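Local atomic coordinates of putative carbohydrate binding protein (PDB entry 3QEC), a protein that probably binds carbohydrates, is associated with suramin and heparin binding, and may take part in carbohydrate transport and biofilm formation. Residues E50-Y55 with T108-S113; F63-A68 with G130-L135. One frame throughout, in Å; residues are numbered along the deposited sequence.

Interaction 1. Residues E50-Y55 with T108-S113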
loop_
_atom_site.group_PDB
_atom_site.type_symbol
_atom_site.label_atom_id
_atom_site.label_comp_id
_atom_site.label_asym_id
_atom_site.label_seq_id
_atom_site.Cartn_x
_atom_site.Cartn_y
_atom_site.Cartn_z
ATOM N N GLU A 50 -6.144 -0.883 -4.660
ATOM C CA GLU A 50 -6.500 -1.801 -5.749
ATOM C C GLU A 50 -7.335 -3.010 -5.273
ATOM O O GLU A 50 -7.266 -3.330 -4.090
ATOM C CB GLU A 50 -5.216 -2.308 -6.429
ATOM C CG GLU A 50 -4.295 -3.157 -5.559
ATOM C CD GLU A 50 -3.021 -3.516 -6.290
ATOM O OE1 GLU A 50 -3.110 -4.176 -7.351
ATOM O OE2 GLU A 50 -1.941 -3.071 -5.845
ATOM N N PRO A 51 -8.074 -3.721 -6.183
ATOM C CA PRO A 51 -8.844 -4.910 -5.747
ATOM C C PRO A 51 -7.999 -5.959 -4.997
ATOM O O PRO A 51 -6.865 -6.228 -5.404
ATOM C CB PRO A 51 -9.371 -5.490 -7.073
ATOM C CG PRO A 51 -9.417 -4.318 -8.006
ATOM C CD PRO A 51 -8.249 -3.467 -7.636
ATOM N N ALA A 52 -8.551 -6.546 -3.895
ATOM C CA ALA A 52 -7.873 -7.575 -3.092
ATOM C C ALA A 52 -8.052 -8.959 -3.746
ATOM O O ALA A 52 -8.931 -9.722 -3.349
ATOM C CB ALA A 52 -8.411 -7.577 -1.661
ATOM N N THR A 53 -7.244 -9.260 -4.770
ATOM C CA THR A 53 -7.346 -10.511 -5.529
ATOM C C THR A 53 -6.335 -11.546 -5.052
ATOM O O THR A 53 -5.378 -11.210 -4.339
ATOM C CB THR A 53 -7.167 -10.243 -7.041
ATOM O OG1 THR A 53 -5.871 -9.699 -7.287
ATOM C CG2 THR A 53 -8.264 -9.343 -7.621
ATOM N N SER A 54 -6.535 -12.817 -5.465
ATOM C CA SER A 54 -5.633 -13.918 -5.118
ATOM C C SER A 54 -4.210 -13.661 -5.692
ATOM O O SER A 54 -3.217 -14.078 -5.094
ATOM C CB SER A 54 -6.198 -15.247 -5.609
ATOM O OG SER A 54 -6.245 -15.307 -7.024
ATOM N N TYR A 55 -4.145 -12.918 -6.819
ATOM C CA TYR A 55 -2.945 -12.482 -7.542
ATOM C C TYR A 55 -2.105 -11.532 -6.655
ATOM O O TYR A 55 -0.937 -11.824 -6.397
ATOM C CB TYR A 55 -3.362 -11.793 -8.879
ATOM C CG TYR A 55 -2.220 -11.405 -9.796
ATOM C CD1 TYR A 55 -1.459 -12.375 -10.448
ATOM C CD2 TYR A 55 -1.920 -10.067 -10.045
ATOM C CE1 TYR A 55 -0.406 -12.021 -11.299
ATOM C CE2 TYR A 55 -0.852 -9.701 -10.869
ATOM C CZ TYR A 55 -0.101 -10.680 -11.499
ATOM O OH TYR A 55 0.937 -10.319 -12.329
ATOM N N THR A 108 -13.559 -5.068 -1.879
ATOM C CA THR A 108 -12.464 -5.328 -0.937
ATOM C C THR A 108 -11.154 -4.953 -1.608
ATOM O O THR A 108 -10.933 -5.302 -2.768
ATOM C CB THR A 108 -12.507 -6.762 -0.403
ATOM O OG1 THR A 108 -13.871 -7.066 -0.054
ATOM C CG2 THR A 108 -11.612 -6.937 0.843
ATOM N N TYR A 109 -10.310 -4.206 -0.887
ATOM C CA TYR A 109 -9.081 -3.646 -1.441
ATOM C C TYR A 109 -7.848 -3.849 -0.599
ATOM O O TYR A 109 -7.932 -4.063 0.617
ATOM C CB TYR A 109 -9.246 -2.105 -1.588
ATOM C CG TYR A 109 -10.404 -1.655 -2.453
ATOM C CD1 TYR A 109 -11.687 -1.540 -1.930
ATOM C CD2 TYR A 109 -10.208 -1.302 -3.787
ATOM C CE1 TYR A 109 -12.757 -1.141 -2.726
ATOM C CE2 TYR A 109 -11.270 -0.894 -4.591
ATOM C CZ TYR A 109 -12.544 -0.830 -4.058
ATOM O OH TYR A 109 -13.593 -0.437 -4.840
ATOM N N TYR A 110 -6.689 -3.702 -1.255
ATOM C CA TYR A 110 -5.370 -3.569 -0.650
ATOM C C TYR A 110 -5.050 -2.103 -0.723
ATOM O O TYR A 110 -5.206 -1.500 -1.789
ATOM C CB TYR A 110 -4.265 -4.405 -1.348
ATOM C CG TYR A 110 -4.279 -5.875 -0.994
ATOM C CD1 TYR A 110 -4.090 -6.301 0.319
ATOM C CD2 TYR A 110 -4.485 -6.845 -1.971
ATOM C CE1 TYR A 110 -4.149 -7.652 0.654
ATOM C CE2 TYR A 110 -4.573 -8.198 -1.640
ATOM C CZ TYR A 110 -4.379 -8.598 -0.333
ATOM O OH TYR A 110 -4.435 -9.936 -0.020
ATOM N N ILE A 111 -4.690 -1.502 0.405
ATOM C CA ILE A 111 -4.253 -0.101 0.467
ATOM C C ILE A 111 -2.758 -0.214 0.859
ATOM O O ILE A 111 -2.429 -0.908 1.827
ATOM C CB ILE A 111 -5.163 0.786 1.357
ATOM C CG1 ILE A 111 -4.834 2.292 1.202
ATOM C CG2 ILE A 111 -5.253 0.298 2.828
ATOM C CD1 ILE A 111 -5.957 3.225 1.717
ATOM N N SER A 112 -1.863 0.296 0.006
ATOM C CA SER A 112 -0.427 0.070 0.130
ATOM C C SER A 112 0.430 1.299 -0.177
ATOM O O SER A 112 0.121 2.064 -1.095
ATOM C CB SER A 112 -0.022 -1.055 -0.831
ATOM O OG SER A 112 1.296 -1.527 -0.598
ATOM N N SER A 113 1.557 1.432 0.553
ATOM C CA SER A 113 2.531 2.515 0.389
ATOM C C SER A 113 3.958 2.053 0.736
ATOM O O SER A 113 4.147 0.959 1.280
ATOM C CB SER A 113 2.152 3.715 1.251
ATOM O OG SER A 113 2.828 4.882 0.811
#
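Glu50 and Tyr110 face each other as an antiparallel hydrogen-bonded pair, each backbone serving the other as donor and acceptor. Glu50 N reaches Tyr110 O at 3.1 Å, and Tyr110 N returns to Glu50 O at 2.9 Å, both nearly linear at the hydrogen. Glu50 O also receives a CA-H...O contact from Tyr109 CA at 3.2 Å, bent to 121° at the hydrogen, beside the N-H bond. Beyond this pair, Pro51 has no N-H to offer and stands opposite Tyr109 as a non-hydrogen-bonded pair. The third bond, Ala52 N to Thr108 O at 2.9 Å, forms where the first segment leaves the sheet: strand 46-51 ends at Pro51, and the touching parts run 109° apart. Ala52 is the centre of an inverse gamma turn, closed by a weak 3.1 Å bond from Thr53 N to Pro51 O. Apolar contact accompanies the turn: Ala52 CB lies over one face of the Tyr110 ring, 4.2 Å from its centroid, offset toward the rim in a CH-pi contact. With Tyr110 CG anti to its own carbonyl carbon (chi1 -78°), the CD2-CE2 side of the ring runs past Ala52, CD2 coming within 3.6 Å of Ala52 CA. The polar side-chain ends find their partners outside the two segments: Tyr109 OH meets Pro105 O, Thr53 OG1 joins Tyr15 OH while weakly capping Met56 N, and Glu50 OE2 meets Tyr60 OH and Arg84, which would favour the charged carboxylate. Three backbone bonds and the Ala52-Tyr110 packing thus secure the strand end before helix 54-63.

Interaction 2. Residues F63-A68 with G130-L135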
loop_
_atom_site.group_PDB
_atom_site.type_symbol
_atom_site.label_atom_id
_atom_site.label_comp_id
_atom_site.label_asym_id
_atom_site.label_seq_id
_atom_site.Cartn_x
_atom_site.Cartn_y
_atom_site.Cartn_z
ATOM N N PHE A 63 6.140 -8.963 -0.558
ATOM C CA PHE A 63 6.723 -7.609 -0.605
ATOM C C PHE A 63 5.892 -6.470 0.017
ATOM O O PHE A 63 6.345 -5.321 -0.007
ATOM C CB PHE A 63 7.033 -7.221 -2.073
ATOM C CG PHE A 63 7.789 -8.269 -2.856
ATOM C CD1 PHE A 63 9.162 -8.444 -2.678
ATOM C CD2 PHE A 63 7.123 -9.112 -3.742
ATOM C CE1 PHE A 63 9.857 -9.440 -3.379
ATOM C CE2 PHE A 63 7.816 -10.112 -4.436
ATOM C CZ PHE A 63 9.180 -10.268 -4.252
ATOM N N GLY A 64 4.730 -6.778 0.571
ATOM C CA GLY A 64 3.799 -5.777 1.089
ATOM C C GLY A 64 4.048 -5.167 2.450
ATOM O O GLY A 64 3.603 -4.041 2.694
ATOM N N ASN A 65 4.705 -5.911 3.365
ATOM C CA ASN A 65 5.006 -5.429 4.719
ATOM C C ASN A 65 6.453 -5.797 5.047
ATOM O O ASN A 65 6.735 -6.512 6.006
ATOM C CB ASN A 65 4.003 -5.992 5.742
ATOM C CG ASN A 65 2.625 -5.378 5.648
ATOM O OD1 ASN A 65 2.397 -4.228 6.055
ATOM N ND2 ASN A 65 1.663 -6.146 5.129
ATOM N N LEU A 66 7.375 -5.292 4.222
ATOM C CA LEU A 66 8.781 -5.641 4.284
ATOM C C LEU A 66 9.662 -4.428 4.520
ATOM O O LEU A 66 9.633 -3.466 3.741
ATOM C CB LEU A 66 9.149 -6.343 2.943
ATOM C CG LEU A 66 10.603 -6.801 2.692
ATOM C CD1 LEU A 66 11.101 -7.763 3.768
ATOM C CD2 LEU A 66 10.744 -7.406 1.299
ATOM N N ASP A 67 10.489 -4.508 5.582
ATOM C CA ASP A 67 11.489 -3.492 5.936
ATOM C C ASP A 67 12.576 -3.474 4.858
ATOM O O ASP A 67 12.944 -4.538 4.351
ATOM C CB ASP A 67 12.093 -3.781 7.327
ATOM C CG ASP A 67 11.182 -3.464 8.507
ATOM O OD1 ASP A 67 10.168 -2.763 8.309
ATOM O OD2 ASP A 67 11.479 -3.925 9.624
ATOM N N ALA A 68 13.048 -2.270 4.470
ATOM C CA ALA A 68 14.100 -2.093 3.464
ATOM C C ALA A 68 15.421 -2.762 3.903
ATOM O O ALA A 68 16.164 -3.259 3.051
ATOM C CB ALA A 68 14.328 -0.616 3.207
ATOM N N GLY A 130 10.099 0.922 5.087
ATOM C CA GLY A 130 9.828 -0.041 4.028
ATOM C C GLY A 130 8.395 0.029 3.555
ATOM O O GLY A 130 7.788 1.107 3.560
ATOM N N THR A 131 7.846 -1.124 3.142
ATOM C CA THR A 131 6.475 -1.214 2.629
ATOM C C THR A 131 5.497 -1.521 3.758
ATOM O O THR A 131 5.860 -2.177 4.747
ATOM C CB THR A 131 6.359 -2.260 1.493
ATOM O OG1 THR A 131 6.803 -3.529 1.971
ATOM C CG2 THR A 131 7.158 -1.882 0.251
ATOM N N VAL A 132 4.260 -1.020 3.610
ATOM C CA VAL A 132 3.158 -1.247 4.542
ATOM C C VAL A 132 1.874 -1.418 3.690
ATOM O O VAL A 132 1.608 -0.613 2.791
ATOM C CB VAL A 132 3.045 -0.186 5.682
ATOM C CG1 VAL A 132 2.946 1.250 5.143
ATOM C CG2 VAL A 132 1.898 -0.512 6.650
ATOM N N THR A 133 1.137 -2.525 3.932
ATOM C CA THR A 133 -0.070 -2.901 3.188
ATOM C C THR A 133 -1.139 -3.429 4.147
ATOM O O THR A 133 -0.855 -4.297 4.977
ATOM C CB THR A 133 0.305 -3.962 2.122
ATOM O OG1 THR A 133 1.354 -3.452 1.287
ATOM C CG2 THR A 133 -0.877 -4.429 1.282
ATOM N N LYS A 134 -2.376 -2.918 4.003
ATOM C CA LYS A 134 -3.540 -3.330 4.798
ATOM C C LYS A 134 -4.734 -3.642 3.889
ATOM O O LYS A 134 -4.766 -3.204 2.722
ATOM C CB LYS A 134 -3.928 -2.215 5.803
ATOM C CG LYS A 134 -2.903 -1.945 6.911
ATOM C CD LYS A 134 -2.993 -2.965 8.040
ATOM C CE LYS A 134 -1.881 -2.820 9.037
ATOM N NZ LYS A 134 -2.070 -3.743 10.175
ATOM N N LEU A 135 -5.721 -4.383 4.426
ATOM C CA LEU A 135 -6.984 -4.670 3.751
ATOM C C LEU A 135 -8.034 -3.624 4.154
ATOM O O LEU A 135 -8.162 -3.329 5.355
ATOM C CB LEU A 135 -7.507 -6.078 4.118
ATOM C CG LEU A 135 -6.918 -7.319 3.410
ATOM C CD1 LEU A 135 -7.182 -8.586 4.232
ATOM C CD2 LEU A 135 -7.500 -7.501 1.984
#
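Thr131 and Thr133 reach from their strand into the backbone of the loop 63-68, and their hydroxyls supply the first group of bonds. Thr131 OG1 donates to Phe63 O at 2.7 Å, approaching from above the carbonyl plane, and accepts a nearly straight bond from Leu66 N at 2.9 Å. Its chi1 of 57° sets OG1 between its own backbone N and carbonyl carbon, from where the one oxygen reaches both Phe63 O and Leu66 N, three residues apart. Thr133 OG1 donates to Gly64 O at 2.7 Å, and the same oxygen also bonds to Ser112 OG on the adjoining strand.

A second group belongs to the Asn65 amide, which pairs with both backbone polar groups of Thr133. Its ND2 gives a hydrogen to Thr133 O at 3.1 Å, lying in that carbonyl's plane on a lone pair, while Thr133 O sits only 5° out of the amide plane. Thr133 N in turn reaches Asn65 OD1 at 3.0 Å, from 49° above the carboxamide carbonyl plane.

Backbone contacts make up the third group. Thr131 N donates to Leu66 O at 3.0 Å, and that carbonyl also takes a CA-H...O contact from Gly130. A second CA-H...O contact runs from Asn65 CA to Thr131 O at 3.4 Å, an oxygen that also accepts a bond from Arg150 NE. Asp67 and Gly130 form a single bridge, their CA atoms 4.3 Å apart, so the strand's backbone comes close to the loop there. Five of the six hydrogen bonds use a side chain of Thr131, Thr133 or Asn65, which ties the irregular loop to the strand mainly through side-chain groups.

In the fold
From the N terminus, the chain reaches 50-55, where strand 46-51 ends and helix 54-63 begins, then 63-68, the loop that follows that helix. Interaction 1 closes a loop of 52 intervening residues when 108-113 arrives on strand 107-120; interaction 2 closes one of 61 when 130-135 follows on strand 125-138. Because the segments alternate, the two closures cross. Both reach the same antiparallel sheet, on neighbouring strands, and their centres lie 12 Å apart. They meet directly where Ile111 N approaches Lys134 O at 2.9 Å, a probable hydrogen bond. Together they tie the start and the exit of helix 54-63 to that sheet.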